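PDB 5ZKX: envelope glycoprotein, which probably drives fusion of the viral envelope with the host cell membrane as a gp64-type class III fusion glycoprotein, captured here in its trimeric postfusion form. Local coordinates for the interface of chains A and B. Sequence-based numbering; all coordinates share one arbitrary frame. Chains: chain A/B, Envelope glycoprotein.

The interface of chains A and B. Residues chain A 293, 296-297, 300; chain B 237, 242, 407-408, 410.
B:Val410 meets A:Glu297 tip to tip and bridges A:Ser293 and A:Glu297 on helix 284-329, the long central helix of this gp64-family postfusion trimer. Its two methyls divide the work. CG1, anti to the backbone N (chi1 152°), presses on the A:Ser293 CB at 3.5 Å, a tight fit, while CG2 points to A:Glu297, one helical turn on from A:Ser293, and lies 3.6 Å from its CD. A:Ser293, A:Glu297 and A:Ser300 thus form a stripe that chain B follows with its extended segment through B:Pro407, B:Gln408 and B:Val410.

The A:Glu297 chain, bent at chi2 (-66°), brings both carboxylate oxygens to the backbone carbonyl of B:Gln408: OE1 is 2.8 Å from that O, and OE2 3.0 Å from it. Acceptor facing acceptor, this is a clash unless the carboxyl is protonated; a proton on one oxygen could make that pair a hydrogen bond, or the model may be imperfect here, and the coordinates do not decide. Nearby, A:Ser300 CB rests against B:Pro407 CB at 4.0 Å.

On the other flank, strands 234-238 and 241-245 of chain B supply B:Lys237 and B:Phe242. A:Ser293 CB sits over the centre of the B:Phe242 ring, 3.4 Å above its plane, in a CH-pi contact. A:Tyr296, with CG anti to the backbone N (chi1 -174°), offers a ring face to the aliphatic part of B:Lys237, the two side chains crossing at about a right angle. B:Lys237 CB lies over that face toward the rim, and CD reaches A:Tyr296 CE1 at 3.6 Å.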
loop_
_atom_site.group_PDB
_atom_site.type_symbol
_atom_site.label_atom_id
_atom_site.label_comp_id
_atom_site.label_asym_id
_atom_site.label_seq_id
_atom_site.Cartn_x
_atom_site.Cartn_y
_atom_site.Cartn_z
ATOM N N SER A 293 1.648 -11.714 6.672
ATOM C CA SER A 293 1.097 -12.888 6.009
ATOM C C SER A 293 2.144 -13.574 5.144
ATOM O O SER A 293 2.107 -14.798 4.985
ATOM C CB SER A 293 -0.123 -12.498 5.174
ATOM O OG SER A 293 0.238 -11.769 4.015
ATOM N N TYR A 296 4.371 -15.563 7.515
ATOM C CA TYR A 296 3.641 -16.761 7.918
ATOM C C TYR A 296 3.674 -17.827 6.828
ATOM O O TYR A 296 3.825 -19.018 7.119
ATOM C CB TYR A 296 2.199 -16.386 8.265
ATOM C CG TYR A 296 1.361 -17.509 8.834
ATOM C CD1 TYR A 296 0.528 -18.264 8.018
ATOM C CD2 TYR A 296 1.387 -17.801 10.192
ATOM C CE1 TYR A 296 -0.248 -19.285 8.536
ATOM C CE2 TYR A 296 0.611 -18.819 10.720
ATOM C CZ TYR A 296 -0.201 -19.558 9.887
ATOM O OH TYR A 296 -0.969 -20.575 10.404
ATOM N N GLU A 297 3.532 -17.417 5.568
ATOM C CA GLU A 297 3.578 -18.377 4.471
ATOM C C GLU A 297 4.994 -18.869 4.216
ATOM O O GLU A 297 5.184 -20.015 3.798
ATOM C CB GLU A 297 3.004 -17.752 3.200
ATOM C CG GLU A 297 1.492 -17.694 3.187
ATOM C CD GLU A 297 0.861 -19.070 3.148
ATOM O OE1 GLU A 297 0.925 -19.718 2.083
ATOM O OE2 GLU A 297 0.307 -19.504 4.181
ATOM N N SER A 300 5.595 -21.513 6.826
ATOM C CA SER A 300 4.879 -22.709 6.396
ATOM C C SER A 300 5.607 -23.400 5.253
ATOM O O SER A 300 5.689 -24.633 5.212
ATOM C CB SER A 300 3.458 -22.340 5.977
ATOM O OG SER A 300 2.695 -23.495 5.683
ATOM N N LYS B 237 -1.497 -16.156 12.820
ATOM C CA LYS B 237 -2.548 -15.857 11.865
ATOM C C LYS B 237 -3.886 -16.038 12.565
ATOM O O LYS B 237 -4.047 -16.947 13.384
ATOM C CB LYS B 237 -2.447 -16.765 10.633
ATOM C CG LYS B 237 -3.704 -16.846 9.788
ATOM C CD LYS B 237 -3.465 -17.677 8.539
ATOM C CE LYS B 237 -4.695 -18.477 8.147
ATOM N NZ LYS B 237 -5.965 -17.762 8.448
ATOM N N PHE B 242 -2.659 -11.059 10.502
ATOM C CA PHE B 242 -1.346 -11.682 10.591
ATOM C C PHE B 242 -0.447 -10.791 11.428
ATOM O O PHE B 242 -0.348 -9.588 11.168
ATOM C CB PHE B 242 -0.743 -11.902 9.203
ATOM C CG PHE B 242 -1.605 -12.733 8.303
ATOM C CD1 PHE B 242 -2.662 -12.161 7.612
ATOM C CD2 PHE B 242 -1.368 -14.086 8.154
ATOM C CE1 PHE B 242 -3.458 -12.920 6.790
ATOM C CE2 PHE B 242 -2.157 -14.845 7.327
ATOM C CZ PHE B 242 -3.211 -14.262 6.650
ATOM N N PRO B 407 1.574 -25.411 2.552
ATOM C CA PRO B 407 1.175 -24.037 2.895
ATOM C C PRO B 407 -0.207 -23.718 2.346
ATOM O O PRO B 407 -0.462 -23.837 1.147
ATOM C CB PRO B 407 2.259 -23.178 2.232
ATOM C CG PRO B 407 3.438 -24.082 2.115
ATOM C CD PRO B 407 2.893 -25.462 1.899
ATOM N N GLN B 408 -1.105 -23.320 3.239
ATOM C CA GLN B 408 -2.463 -23.010 2.832
ATOM C C GLN B 408 -2.532 -21.608 2.233
ATOM O O GLN B 408 -1.587 -20.819 2.305
ATOM C CB GLN B 408 -3.414 -23.145 4.019
ATOM C CG GLN B 408 -3.131 -24.367 4.877
ATOM C CD GLN B 408 -4.350 -24.840 5.646
ATOM O OE1 GLN B 408 -4.310 -24.993 6.870
ATOM N NE2 GLN B 408 -5.444 -25.073 4.929
ATOM N N VAL B 410 -3.768 -17.696 1.795
ATOM C CA VAL B 410 -3.645 -16.607 2.758
ATOM C C VAL B 410 -4.016 -15.300 2.068
ATOM O O VAL B 410 -3.546 -15.017 0.961
ATOM C CB VAL B 410 -2.218 -16.552 3.344
ATOM C CG1 VAL B 410 -1.862 -15.149 3.770
ATOM C CG2 VAL B 410 -2.084 -17.515 4.517
#